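Local coordinates for hydroxymethyldihydropterin pyrophosphokinase-dihydropteroate synthase, putative (Plasmodium vivax, PDB 5Z79), which catalyses two successive steps of folate synthesis, pyrophosphorylation of 6-hydroxymethyl-7,8-dihydropterin and condensation of the product with 4-aminobenzoate to give dihydropteroate, at residues Glu114-Ser119 with Phe212-Thr217; Arg12-Leu17 with Tyr102-Leu107; Glu108-Asn113 with Asp281-Tyr286; Glu127-Glu132 with Thr217-Ser222; Glu39-Lys44 with Pro87-Ser92. All blocks are in the same frame, centred on the assembly; numbering follows the deposited sequence.

Contact 1 (Glu114-Ser119 with Phe212-Thr217)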
# COMPACT_ATOMS: atom_id res chain seq x y z
N GLU A 114 2.39 10.41 47.90
CA GLU A 114 2.89 10.92 49.17
C GLU A 114 2.50 12.39 49.32
O GLU A 114 2.13 13.08 48.34
CB GLU A 114 4.42 10.82 49.28
CG GLU A 114 4.95 9.40 49.43
CD GLU A 114 6.43 9.32 49.02
OE1 GLU A 114 7.21 10.15 49.55
OE2 GLU A 114 6.80 8.43 48.18
N LYS A 115 2.64 12.86 50.55
CA LYS A 115 2.18 14.18 50.96
C LYS A 115 3.13 15.23 50.44
O LYS A 115 4.34 15.02 50.37
CB LYS A 115 2.13 14.24 52.51
CG LYS A 115 1.28 15.36 53.07
CD LYS A 115 1.38 15.41 54.58
CE LYS A 115 2.62 16.16 55.06
NZ LYS A 115 2.93 15.87 56.50
N ILE A 116 2.58 16.38 50.06
CA ILE A 116 3.42 17.53 49.75
C ILE A 116 3.30 18.58 50.87
O ILE A 116 4.29 18.94 51.48
CB ILE A 116 3.07 18.11 48.35
CG1 ILE A 116 3.55 17.16 47.24
CG2 ILE A 116 3.73 19.48 48.19
CD1 ILE A 116 3.29 17.62 45.81
N ASN A 117 2.07 19.06 51.07
CA ASN A 117 1.66 19.97 52.14
C ASN A 117 0.38 19.44 52.76
O ASN A 117 -0.38 18.75 52.09
CB ASN A 117 1.31 21.35 51.58
CG ASN A 117 2.50 22.09 51.02
OD1 ASN A 117 3.65 21.78 51.35
ND2 ASN A 117 2.25 23.10 50.18
N GLU A 118 0.12 19.79 54.01
CA GLU A 118 -1.10 19.35 54.73
C GLU A 118 -2.30 20.06 54.12
O GLU A 118 -2.19 21.22 53.71
CB GLU A 118 -1.01 19.75 56.20
CG GLU A 118 0.21 19.21 56.94
CD GLU A 118 0.00 17.77 57.38
OE1 GLU A 118 -0.87 17.08 56.81
OE2 GLU A 118 0.71 17.33 58.32
N SER A 119 -3.44 19.39 54.03
CA SER A 119 -4.59 20.07 53.45
C SER A 119 -5.12 21.12 54.38
O SER A 119 -5.59 20.79 55.46
CB SER A 119 -5.72 19.08 53.11
OG SER A 119 -6.80 19.76 52.49
N PHE A 212 -7.15 16.46 40.12
CA PHE A 212 -6.38 16.10 41.31
C PHE A 212 -5.74 17.34 41.84
O PHE A 212 -5.40 18.23 41.07
CB PHE A 212 -5.27 15.10 40.98
CG PHE A 212 -5.78 13.73 40.68
CD1 PHE A 212 -6.36 12.95 41.68
CD2 PHE A 212 -5.67 13.21 39.43
CE1 PHE A 212 -6.82 11.68 41.43
CE2 PHE A 212 -6.13 11.94 39.16
CZ PHE A 212 -6.71 11.17 40.17
N PHE A 213 -5.61 17.39 43.16
CA PHE A 213 -4.83 18.44 43.84
C PHE A 213 -4.11 17.71 44.93
O PHE A 213 -4.73 17.20 45.85
CB PHE A 213 -5.73 19.51 44.42
CG PHE A 213 -5.02 20.77 44.81
CD1 PHE A 213 -4.29 20.84 46.00
CD2 PHE A 213 -5.13 21.91 44.04
CE1 PHE A 213 -3.66 22.02 46.37
CE2 PHE A 213 -4.49 23.09 44.40
CZ PHE A 213 -3.75 23.15 45.57
N ASN A 214 -2.89 17.41 44.64
CA ASN A 214 -2.08 16.68 45.57
C ASN A 214 -2.69 15.33 45.83
O ASN A 214 -3.54 14.87 45.13
CB ASN A 214 -1.94 17.44 46.86
CG ASN A 214 -0.88 18.49 46.82
OD1 ASN A 214 0.08 18.40 46.11
ND2 ASN A 214 -1.05 19.48 47.60
N ASN A 215 -2.28 14.70 46.90
CA ASN A 215 -2.91 13.45 47.29
C ASN A 215 -4.28 13.60 47.97
O ASN A 215 -4.86 12.60 48.42
CB ASN A 215 -1.97 12.66 48.23
CG ASN A 215 -1.65 13.40 49.53
OD1 ASN A 215 -1.41 14.60 49.56
ND2 ASN A 215 -1.60 12.66 50.61
N TYR A 216 -4.81 14.82 48.03
CA TYR A 216 -5.95 15.12 48.90
C TYR A 216 -7.20 14.39 48.44
O TYR A 216 -7.39 14.16 47.25
CB TYR A 216 -6.26 16.64 48.97
CG TYR A 216 -5.15 17.58 49.46
CD1 TYR A 216 -4.00 17.11 50.07
CD2 TYR A 216 -5.29 18.96 49.31
CE1 TYR A 216 -3.02 17.98 50.48
CE2 TYR A 216 -4.32 19.84 49.73
CZ TYR A 216 -3.17 19.36 50.32
OH TYR A 216 -2.20 20.25 50.76
N THR A 217 -8.03 14.02 49.42
CA THR A 217 -9.35 13.43 49.22
C THR A 217 -10.34 14.32 49.92
O THR A 217 -10.37 14.34 51.11
CB THR A 217 -9.46 12.05 49.88
OG1 THR A 217 -8.63 11.10 49.20
CG2 THR A 217 -10.90 11.53 49.84
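Tyr216 sets CG anti to its own carbonyl carbon (chi1 -58°) and brings its ring under Ser119. Tyr216 closes a type II' beta turn, Phe213 to Tyr216, just after strand 207-213, an outermost strand of the antiparallel HPPK sheet; the bond from Tyr216 N to Phe213 O measures 3.2 Å. Ser119 CB stands 3.6 Å from the centroid of the Tyr216 ring and 6° off its normal, a CH-pi contact over the centre. The opposite face takes Asn214 CB, offset toward the rim. At the ring's edge, Tyr216 OH donates to Asn117 O over 2.7 Å, and the donor sits above the carbonyl plane, 68° out of it. The Asn214 and Ile116 side chains cross at about a right angle. Asn214 ND2 is hydrogen-bonded to Asn13 OD1 in strand 13-21, while Asn214 OD1 faces Ile116 CD1. Ser119 OG, hydrogen-bonded to Ile121 O, lies 3.6 Å from Tyr216 CD2.

Contact 2 (Arg12-Leu17 with Tyr102-Leu107); sequences RNIAVL and YECKEL
The guanidinium of Arg12 and the carboxylate of Glu106 are turned 26° from each other but do not meet, Arg12 NE lying 5.6 Å from Glu106 OE2. Arg12 CB and CG both stand on one side of the carboxylate plane, nearest OE2, with CG at 3.5 Å from that oxygen. The same Glu106 OE2 accepts a weak but fairly straight hydrogen bond from Arg12 N (3.3 Å, 163° at the hydrogen). The Arg12 chain, bent at chi2 and chi3, leads away, and its NH2 forms a salt bridge with Glu96. These residues join the first turn of helix 105-111 to the beginning of strand 13-21, an inner strand of the antiparallel HPPK sheet. Cys104 is the N-cap of that helix, its SG accepting a weak capping bond from Leu107 N at 3.6 Å. Ile14, with CG1 anti to its carbonyl carbon (chi1 -68°), crosses Glu106 obliquely: CD1 reaches Glu106 CB at 3.7 Å, and CG1 lies against Glu106 O. Ile14 CD1 also approaches Cys104 SG at 4.5 Å and Leu107 CB at 4.4 Å. Farther along the helix, Phe110 touches Ile14 as well, and Ile116, from the loop after the helix, packs on Ile14.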
# COMPACT_ATOMS: atom_id res chain seq x y z
N ARG A 12 5.79 23.74 46.38
CA ARG A 12 4.64 23.97 45.58
C ARG A 12 3.72 22.85 45.44
O ARG A 12 4.09 21.73 45.55
CB ARG A 12 5.08 24.21 44.18
CG ARG A 12 6.15 25.23 43.99
CD ARG A 12 5.48 26.56 43.96
NE ARG A 12 6.13 27.47 43.06
CZ ARG A 12 6.38 28.72 43.36
NH1 ARG A 12 6.05 29.18 44.54
NH2 ARG A 12 6.95 29.50 42.48
N ASN A 13 2.50 23.16 45.11
CA ASN A 13 1.53 22.08 44.97
C ASN A 13 1.40 21.68 43.50
O ASN A 13 1.71 22.46 42.60
CB ASN A 13 0.18 22.47 45.55
CG ASN A 13 0.25 22.77 47.04
OD1 ASN A 13 0.80 22.00 47.81
ND2 ASN A 13 -0.32 23.89 47.44
N ILE A 14 0.96 20.44 43.30
CA ILE A 14 0.79 19.78 42.01
C ILE A 14 -0.69 19.62 41.79
O ILE A 14 -1.34 19.03 42.61
CB ILE A 14 1.40 18.38 42.09
CG1 ILE A 14 2.93 18.48 42.22
CG2 ILE A 14 0.93 17.49 40.95
CD1 ILE A 14 3.63 19.30 41.17
N ALA A 15 -1.24 20.17 40.73
CA ALA A 15 -2.64 19.98 40.46
C ALA A 15 -2.73 19.46 39.06
O ALA A 15 -1.82 19.66 38.29
CB ALA A 15 -3.41 21.27 40.58
N VAL A 16 -3.84 18.78 38.77
CA VAL A 16 -4.10 18.21 37.47
C VAL A 16 -5.45 18.73 37.00
O VAL A 16 -6.46 18.66 37.69
CB VAL A 16 -4.05 16.68 37.54
CG1 VAL A 16 -4.18 16.07 36.16
CG2 VAL A 16 -2.75 16.25 38.17
N LEU A 17 -5.46 19.30 35.82
CA LEU A 17 -6.61 20.02 35.40
C LEU A 17 -7.07 19.41 34.13
O LEU A 17 -6.29 18.78 33.43
CB LEU A 17 -6.24 21.47 35.14
CG LEU A 17 -5.51 22.16 36.27
CD1 LEU A 17 -5.07 23.51 35.79
CD2 LEU A 17 -6.45 22.30 37.42
N TYR A 102 14.90 20.75 34.40
CA TYR A 102 15.23 19.38 33.99
C TYR A 102 14.59 18.30 34.87
O TYR A 102 14.84 17.11 34.68
CB TYR A 102 16.76 19.24 34.01
CG TYR A 102 17.43 20.32 33.22
CD1 TYR A 102 17.68 21.58 33.78
CD2 TYR A 102 17.77 20.11 31.88
CE1 TYR A 102 18.28 22.58 33.04
CE2 TYR A 102 18.36 21.11 31.12
CZ TYR A 102 18.62 22.33 31.70
OH TYR A 102 19.20 23.32 30.93
N GLU A 103 13.75 18.72 35.82
CA GLU A 103 13.19 17.84 36.84
C GLU A 103 12.15 18.61 37.64
O GLU A 103 12.17 19.83 37.64
CB GLU A 103 14.32 17.35 37.76
CG GLU A 103 15.28 18.43 38.27
CD GLU A 103 16.00 18.01 39.56
OE1 GLU A 103 15.90 16.80 39.90
OE2 GLU A 103 16.66 18.84 40.26
N CYS A 104 11.22 17.93 38.31
CA CYS A 104 10.34 18.64 39.24
C CYS A 104 9.98 17.80 40.44
O CYS A 104 8.99 17.11 40.42
CB CYS A 104 9.06 19.11 38.57
SG CYS A 104 7.86 19.79 39.75
N LYS A 105 10.77 17.90 41.51
CA LYS A 105 10.60 17.01 42.68
C LYS A 105 9.17 16.97 43.23
O LYS A 105 8.70 15.89 43.60
CB LYS A 105 11.60 17.35 43.80
CG LYS A 105 12.99 16.83 43.44
CD LYS A 105 14.09 17.57 44.18
CE LYS A 105 15.46 17.28 43.59
NZ LYS A 105 16.50 17.49 44.66
N GLU A 106 8.48 18.10 43.24
CA GLU A 106 7.10 18.10 43.68
C GLU A 106 6.33 17.03 42.92
O GLU A 106 5.55 16.27 43.48
CB GLU A 106 6.45 19.47 43.52
CG GLU A 106 6.93 20.49 44.53
CD GLU A 106 8.09 21.35 44.01
OE1 GLU A 106 8.80 20.91 43.07
OE2 GLU A 106 8.27 22.47 44.55
N LEU A 107 6.58 16.96 41.63
CA LEU A 107 5.92 15.98 40.78
C LEU A 107 6.31 14.55 41.19
O LEU A 107 5.46 13.72 41.47
CB LEU A 107 6.28 16.29 39.30
CG LEU A 107 5.65 15.46 38.20
CD1 LEU A 107 4.17 15.25 38.42
CD2 LEU A 107 5.89 16.20 36.90

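Contact 3 (Glu108-Asn113 with Asp281-Tyr286)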
# COMPACT_ATOMS: atom_id res chain seq x y z
N GLU A 108 7.59 14.27 41.25
CA GLU A 108 8.01 12.93 41.61
C GLU A 108 7.19 12.46 42.78
O GLU A 108 6.65 11.34 42.79
CB GLU A 108 9.49 12.90 42.00
CG GLU A 108 10.42 12.94 40.80
CD GLU A 108 11.87 12.66 41.13
OE1 GLU A 108 12.22 12.34 42.29
OE2 GLU A 108 12.69 12.79 40.18
N VAL A 109 7.14 13.34 43.78
CA VAL A 109 6.50 13.09 45.05
C VAL A 109 5.02 12.84 44.85
O VAL A 109 4.47 11.87 45.33
CB VAL A 109 6.71 14.30 45.98
CG1 VAL A 109 5.83 14.21 47.22
CG2 VAL A 109 8.18 14.42 46.38
N PHE A 110 4.38 13.75 44.12
CA PHE A 110 2.96 13.62 43.82
C PHE A 110 2.65 12.26 43.25
O PHE A 110 1.67 11.65 43.67
CB PHE A 110 2.50 14.69 42.87
CG PHE A 110 1.18 14.42 42.29
CD1 PHE A 110 0.04 14.75 42.98
CD2 PHE A 110 1.08 13.80 41.04
CE1 PHE A 110 -1.20 14.49 42.43
CE2 PHE A 110 -0.16 13.52 40.49
CZ PHE A 110 -1.30 13.87 41.18
N LEU A 111 3.50 11.79 42.33
CA LEU A 111 3.28 10.53 41.61
C LEU A 111 3.32 9.28 42.51
O LEU A 111 2.75 8.24 42.18
CB LEU A 111 4.26 10.39 40.41
CG LEU A 111 4.09 11.37 39.22
CD1 LEU A 111 5.23 11.24 38.21
CD2 LEU A 111 2.76 11.23 38.48
N LYS A 112 3.98 9.38 43.66
CA LYS A 112 3.94 8.30 44.66
C LYS A 112 2.79 8.49 45.67
O LYS A 112 2.79 7.87 46.73
CB LYS A 112 5.30 8.20 45.40
CG LYS A 112 6.48 7.75 44.55
CD LYS A 112 7.84 7.93 45.26
CE LYS A 112 8.44 9.34 45.01
NZ LYS A 112 9.42 9.85 46.04
N ASN A 113 1.84 9.37 45.36
CA ASN A 113 0.70 9.65 46.28
C ASN A 113 1.12 10.04 47.74
O ASN A 113 0.31 10.02 48.69
CB ASN A 113 -0.28 8.47 46.26
CG ASN A 113 -1.60 8.80 46.90
OD1 ASN A 113 -2.14 9.86 46.72
ND2 ASN A 113 -2.13 7.88 47.64
N ASP A 281 -1.77 9.69 29.18
CA ASP A 281 -0.63 10.31 28.58
C ASP A 281 0.40 10.88 29.55
O ASP A 281 1.58 10.76 29.37
CB ASP A 281 -1.08 11.43 27.68
CG ASP A 281 -1.42 10.97 26.33
OD1 ASP A 281 -0.87 9.99 25.86
OD2 ASP A 281 -2.25 11.60 25.71
N ILE A 282 -0.12 11.40 30.64
CA ILE A 282 0.65 12.27 31.54
C ILE A 282 0.94 11.74 32.94
O ILE A 282 1.99 12.04 33.44
CB ILE A 282 -0.00 13.66 31.62
CG1 ILE A 282 -1.46 13.60 32.14
CG2 ILE A 282 0.02 14.31 30.24
CD1 ILE A 282 -1.82 14.71 33.10
N ILE A 283 0.03 10.99 33.56
CA ILE A 283 0.24 10.37 34.91
C ILE A 283 -0.22 8.90 35.01
O ILE A 283 -0.86 8.50 35.98
CB ILE A 283 -0.44 11.17 36.03
CG1 ILE A 283 -1.94 11.30 35.79
CG2 ILE A 283 0.20 12.54 36.15
CD1 ILE A 283 -2.71 11.85 36.96
N PRO A 284 0.14 8.09 34.01
CA PRO A 284 -0.27 6.68 33.91
C PRO A 284 -0.00 5.82 35.15
O PRO A 284 -0.79 4.92 35.45
CB PRO A 284 0.55 6.15 32.73
CG PRO A 284 1.69 7.13 32.58
CD PRO A 284 1.17 8.46 33.01
N GLU A 285 1.11 6.08 35.82
CA GLU A 285 1.51 5.21 36.91
C GLU A 285 0.93 5.66 38.26
O GLU A 285 1.10 4.99 39.25
CB GLU A 285 3.04 5.01 36.94
CG GLU A 285 3.89 6.17 37.48
CD GLU A 285 4.01 7.35 36.51
OE1 GLU A 285 2.99 7.75 35.87
OE2 GLU A 285 5.14 7.90 36.36
N TYR A 286 0.21 6.77 38.28
CA TYR A 286 -0.39 7.30 39.50
C TYR A 286 -1.61 6.52 39.96
O TYR A 286 -2.44 6.07 39.15
CB TYR A 286 -0.81 8.75 39.29
CG TYR A 286 -1.46 9.42 40.49
CD1 TYR A 286 -0.79 9.49 41.70
CD2 TYR A 286 -2.71 10.01 40.41
CE1 TYR A 286 -1.35 10.13 42.80
CE2 TYR A 286 -3.27 10.64 41.50
CZ TYR A 286 -2.58 10.70 42.69
OH TYR A 286 -3.10 11.30 43.80
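Phe110 and Tyr286 stack face to face, their ring centroids 4.5 Å apart and their planes at 26°. The overlap is offset: Phe110 CZ lies over the tyrosine face, displaced toward its rim, 3.7 Å from Tyr286 CZ, while Tyr286 CE1 lies toward the rim of the phenylalanine face. Both residues carry CG anti to the backbone N (Tyr286 chi1 180°), and the two side chains cross at about a right angle. Leu111 O lies in the plane of the Tyr286 ring, at its edge, 3.8 Å from CD1. The Asn113 amide is steeply inclined to that ring, 73° between planes. Leu111 CD2 touches Ile283 CG2 at 3.7 Å, and the other methyl, CD1, lies near Glu285 OE2. Tyr286 closes a type I beta turn from Ile283. The contact thus joins the end of helix 105-111 to the turn after helix 273-282; Phe110 also rests on Val16 of strand 13-21, and Phe212 of strand 207-213 meets Tyr286 edge-to-face.

Contact 4 (Glu127-Glu132 with Thr217-Ser222)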
# COMPACT_ATOMS: atom_id res chain seq x y z
N GLU A 127 -14.18 5.96 52.07
CA GLU A 127 -15.54 5.46 51.98
C GLU A 127 -16.59 6.60 51.96
O GLU A 127 -17.59 6.50 51.25
CB GLU A 127 -15.84 4.37 53.03
CG GLU A 127 -15.23 4.59 54.41
CD GLU A 127 -15.90 3.80 55.53
OE1 GLU A 127 -17.15 3.66 55.54
OE2 GLU A 127 -15.16 3.33 56.43
N ASP A 128 -16.37 7.70 52.68
CA ASP A 128 -17.36 8.79 52.66
C ASP A 128 -17.30 9.49 51.35
O ASP A 128 -18.33 9.88 50.83
CB ASP A 128 -17.14 9.80 53.77
CG ASP A 128 -17.36 9.23 55.13
OD1 ASP A 128 -18.01 8.17 55.23
OD2 ASP A 128 -16.88 9.82 56.11
N TYR A 129 -16.10 9.64 50.81
CA TYR A 129 -15.97 10.21 49.49
C TYR A 129 -16.80 9.47 48.40
O TYR A 129 -17.53 10.10 47.60
CB TYR A 129 -14.50 10.21 49.10
CG TYR A 129 -14.28 10.68 47.69
CD1 TYR A 129 -14.19 12.02 47.41
CD2 TYR A 129 -14.20 9.76 46.63
CE1 TYR A 129 -14.02 12.46 46.11
CE2 TYR A 129 -14.01 10.20 45.32
CZ TYR A 129 -13.93 11.55 45.08
OH TYR A 129 -13.76 12.01 43.82
N GLU A 130 -16.67 8.13 48.37
CA GLU A 130 -17.28 7.30 47.33
C GLU A 130 -18.78 7.42 47.43
O GLU A 130 -19.45 7.68 46.44
CB GLU A 130 -16.85 5.84 47.45
CG GLU A 130 -15.34 5.62 47.46
CD GLU A 130 -14.74 5.13 46.14
OE1 GLU A 130 -14.28 5.96 45.26
OE2 GLU A 130 -14.71 3.87 46.00
N ASN A 131 -19.30 7.27 48.64
CA ASN A 131 -20.74 7.40 48.88
C ASN A 131 -21.31 8.65 48.28
O ASN A 131 -22.32 8.58 47.59
CB ASN A 131 -21.06 7.41 50.37
CG ASN A 131 -20.76 6.09 51.04
OD1 ASN A 131 -20.85 5.02 50.42
ND2 ASN A 131 -20.41 6.14 52.32
N GLU A 132 -20.68 9.80 48.54
CA GLU A 132 -21.23 11.10 48.11
C GLU A 132 -21.10 11.31 46.64
O GLU A 132 -21.90 12.02 46.04
CB GLU A 132 -20.52 12.27 48.80
CG GLU A 132 -20.72 12.36 50.31
CD GLU A 132 -22.17 12.44 50.70
OE1 GLU A 132 -23.02 12.53 49.81
OE2 GLU A 132 -22.46 12.41 51.90
N THR A 217 -8.03 14.02 49.42
CA THR A 217 -9.35 13.43 49.22
C THR A 217 -10.34 14.32 49.92
O THR A 217 -10.37 14.34 51.11
CB THR A 217 -9.46 12.05 49.88
OG1 THR A 217 -8.63 11.10 49.20
CG2 THR A 217 -10.90 11.53 49.84
N ILE A 218 -11.16 15.03 49.18
CA ILE A 218 -11.99 16.11 49.73
C ILE A 218 -13.44 16.04 49.21
O ILE A 218 -13.66 15.84 48.02
CB ILE A 218 -11.37 17.49 49.34
CG1 ILE A 218 -10.03 17.71 50.05
CG2 ILE A 218 -12.36 18.63 49.60
CD1 ILE A 218 -9.16 18.79 49.47
N PHE A 219 -14.41 16.23 50.09
CA PHE A 219 -15.79 16.49 49.66
C PHE A 219 -16.52 17.50 50.56
O PHE A 219 -16.95 17.18 51.67
CB PHE A 219 -16.57 15.20 49.57
CG PHE A 219 -17.76 15.28 48.66
CD1 PHE A 219 -18.88 16.02 49.01
CD2 PHE A 219 -17.76 14.61 47.47
CE1 PHE A 219 -19.98 16.09 48.19
CE2 PHE A 219 -18.86 14.68 46.64
CZ PHE A 219 -19.97 15.42 47.00
N GLU A 220 -16.67 18.72 50.06
CA GLU A 220 -17.39 19.77 50.74
C GLU A 220 -18.67 19.98 49.97
O GLU A 220 -18.65 20.40 48.85
CB GLU A 220 -16.54 21.05 50.85
CG GLU A 220 -15.35 20.94 51.80
CD GLU A 220 -15.71 20.48 53.21
OE1 GLU A 220 -16.53 21.15 53.86
OE2 GLU A 220 -15.18 19.44 53.67
N LYS A 221 -19.79 19.67 50.62
CA LYS A 221 -21.05 19.38 49.94
C LYS A 221 -21.80 20.62 49.53
O LYS A 221 -22.51 20.59 48.53
CB LYS A 221 -22.00 18.54 50.82
CG LYS A 221 -21.68 17.06 50.93
CD LYS A 221 -22.28 16.46 52.19
CE LYS A 221 -21.45 16.90 53.41
NZ LYS A 221 -22.18 16.84 54.71
N SER A 222 -21.69 21.68 50.32
CA SER A 222 -22.45 22.88 50.06
C SER A 222 -21.67 24.11 50.44
O SER A 222 -21.75 24.57 51.56
CB SER A 222 -23.77 22.85 50.81
OG SER A 222 -24.58 23.94 50.41
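Tyr129 and Phe219 are the closest backbone pair between helix 127-132 and strand 218-220, whose axes approach to 8.6 Å at 53°. Followed outward, Tyr129 first sets CB against Thr217 CG2 at 3.9 Å. CG, placed anti to the backbone N (chi1 175°), still touches that methyl. CD1 and CE1 both lie 3.9 Å from Ile218 O, an oxygen in the plane of the tyrosine ring, at the edge; CD1 is also 4.4 Å from Phe219 CD2, near the plane of the Phe219 ring at its edge. The tip leaves the two segments: Tyr129 OH is hydrogen-bonded to Pro265 O. One turn further along the helix, Glu132 CB sits over the centre of the Phe219 ring, 3.6 Å from the centroid and 11° off the normal, a CH-pi contact. Strand 218-220 pairs with strand 262-264, so helix 126-146 packs here on a two-stranded antiparallel sheet beside the nucleotide site. The Phe219 side chain is about 7 Å from the bound ATP analogue, and Leu262 and Cys263 of the partner strand line that pocket. Glu132 OE2 and Lys221 NZ carry opposite charges 5.3 Å apart without touching. With no hydrogen bond between the segments, apolar and ring contacts hold helix to strand, and charge probably adds little beyond a long-range attraction at the exposed end.

Contact 5 (Glu39-Lys44 with Pro87-Ser92)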
# COMPACT_ATOMS: atom_id res chain seq x y z
N GLU A 39 -1.60 29.15 33.21
CA GLU A 39 -0.17 29.20 33.61
C GLU A 39 0.11 30.53 34.34
O GLU A 39 0.71 30.57 35.41
CB GLU A 39 0.79 29.00 32.40
CG GLU A 39 2.29 28.92 32.75
CD GLU A 39 3.24 28.28 31.70
OE1 GLU A 39 3.59 28.96 30.69
OE2 GLU A 39 3.71 27.11 31.89
N LYS A 40 -0.40 31.61 33.77
CA LYS A 40 -0.23 32.91 34.30
C LYS A 40 -0.72 33.04 35.74
O LYS A 40 -0.05 33.64 36.58
CB LYS A 40 -0.93 33.92 33.39
CG LYS A 40 -1.06 35.30 34.00
CD LYS A 40 -1.79 36.26 33.08
CE LYS A 40 -1.32 37.68 33.29
NZ LYS A 40 -1.11 38.35 31.98
N TYR A 41 -1.87 32.47 36.06
CA TYR A 41 -2.45 32.68 37.38
C TYR A 41 -2.21 31.54 38.35
O TYR A 41 -2.48 31.70 39.52
CB TYR A 41 -3.96 32.96 37.29
CG TYR A 41 -4.33 34.27 36.61
CD1 TYR A 41 -3.53 35.40 36.72
CD2 TYR A 41 -5.51 34.40 35.87
CE1 TYR A 41 -3.86 36.60 36.10
CE2 TYR A 41 -5.86 35.60 35.25
CZ TYR A 41 -5.03 36.70 35.37
OH TYR A 41 -5.32 37.92 34.79
N LEU A 42 -1.73 30.39 37.90
CA LEU A 42 -1.65 29.23 38.79
C LEU A 42 -0.28 28.63 38.96
O LEU A 42 0.04 28.13 40.04
CB LEU A 42 -2.58 28.12 38.33
CG LEU A 42 -4.05 28.48 38.30
CD1 LEU A 42 -4.82 27.29 37.77
CD2 LEU A 42 -4.56 28.84 39.68
N GLY A 43 0.54 28.62 37.91
CA GLY A 43 1.83 28.00 38.05
C GLY A 43 2.50 27.81 36.73
O GLY A 43 2.23 28.54 35.82
N LYS A 44 3.42 26.84 36.68
CA LYS A 44 4.13 26.43 35.47
C LYS A 44 3.42 25.19 34.99
O LYS A 44 3.17 24.30 35.81
CB LYS A 44 5.58 26.07 35.85
CG LYS A 44 6.58 25.86 34.70
CD LYS A 44 7.86 26.66 34.93
CE LYS A 44 9.05 26.15 34.15
NZ LYS A 44 8.68 25.71 32.77
N PRO A 87 -3.64 41.43 26.23
CA PRO A 87 -2.87 42.53 26.84
C PRO A 87 -3.60 43.31 27.92
O PRO A 87 -2.96 44.05 28.64
CB PRO A 87 -2.60 43.44 25.67
CG PRO A 87 -3.78 43.23 24.78
CD PRO A 87 -4.10 41.78 24.88
N THR A 88 -4.92 43.13 28.02
CA THR A 88 -5.78 43.78 29.02
C THR A 88 -5.98 42.97 30.34
O THR A 88 -6.58 43.45 31.33
CB THR A 88 -7.17 44.07 28.41
OG1 THR A 88 -7.92 42.85 28.24
CG2 THR A 88 -7.01 44.78 27.06
N VAL A 89 -5.48 41.74 30.38
CA VAL A 89 -5.64 40.95 31.59
C VAL A 89 -4.64 41.37 32.65
O VAL A 89 -3.43 41.46 32.41
CB VAL A 89 -5.57 39.43 31.34
CG1 VAL A 89 -6.74 39.00 30.44
CG2 VAL A 89 -4.25 38.99 30.70
N GLU A 90 -5.17 41.59 33.83
CA GLU A 90 -4.45 41.98 34.99
C GLU A 90 -3.33 40.97 35.30
O GLU A 90 -3.51 39.83 35.04
CB GLU A 90 -5.49 41.92 36.12
CG GLU A 90 -6.82 42.65 35.89
CD GLU A 90 -8.09 41.87 36.28
OE1 GLU A 90 -8.41 40.84 35.66
OE2 GLU A 90 -8.83 42.32 37.17
N ASN A 91 -2.19 41.39 35.85
CA ASN A 91 -1.01 40.54 36.24
C ASN A 91 -1.18 39.63 37.46
O ASN A 91 -1.96 39.92 38.38
CB ASN A 91 0.18 41.43 36.59
CG ASN A 91 0.84 42.03 35.39
OD1 ASN A 91 1.26 41.32 34.50
ND2 ASN A 91 0.96 43.32 35.37
N SER A 92 -0.36 38.58 37.50
CA SER A 92 -0.27 37.68 38.65
C SER A 92 0.58 38.36 39.68
O SER A 92 1.54 38.99 39.33
CB SER A 92 0.42 36.37 38.25
OG SER A 92 0.52 35.46 39.33
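Tyr41 and Lys40 meet the loop Val89-Ser92 mainly at the Glu90 carbonyl, a contact of side chains with backbone where helix 27-42 ends and passes into strand 43-54 of the HPPK sheet. Tyr41 CG is anti to the carbonyl carbon (chi1 -67°), and the phenol reaches across to Glu90 O. Tyr41 OH donates to that oxygen at 2.6 Å, with a C=O...donor angle of 145° and the donor tilted 16° from the carbonyl plane; Glu90 O in turn lies in the plane of the tyrosine ring, at its edge. Lys40 CE flanks the same Glu90 O at 3.5 Å, and its NZ lies 3.5 Å from Val89 CG2. At the other end, Ser92 CB rests on Lys40 O, while Ser92 OG is hydrogen-bonded to Tyr94 O. Because the Tyr41 hydrogen bond ends on a peptide carbonyl, it ties the helix end to the loop's main chain and leaves the Glu90 carboxylate to its other partners, Tyr183 OH and Asn241 N.

Overall arrangement
Contacts 1, 2 and 3 touch one another round strands 13-21 and 207-213, neighbours in the large antiparallel sheet of the HPPK part. Contacts 2 and 3 both use helix 105-111, at its first turn and its end, and meet side by side there. Contact 4 shares Thr217 with contact 1 but belongs to the small sheet beside the nucleotide; its touching residues are mostly buried, while the other four contacts are only partly so. Contact 5 stands apart, its centre about 31 Å from that of contact 4, and reaches contact 2 through Leu17 and Leu42. Chemistry varies accordingly: tyrosine-to-carbonyl hydrogen bonds in contacts 1 and 5, a weak backbone-carboxylate hydrogen bond in contact 2, a ring stack in contact 3 and CH-pi contacts in contacts 1 and 4.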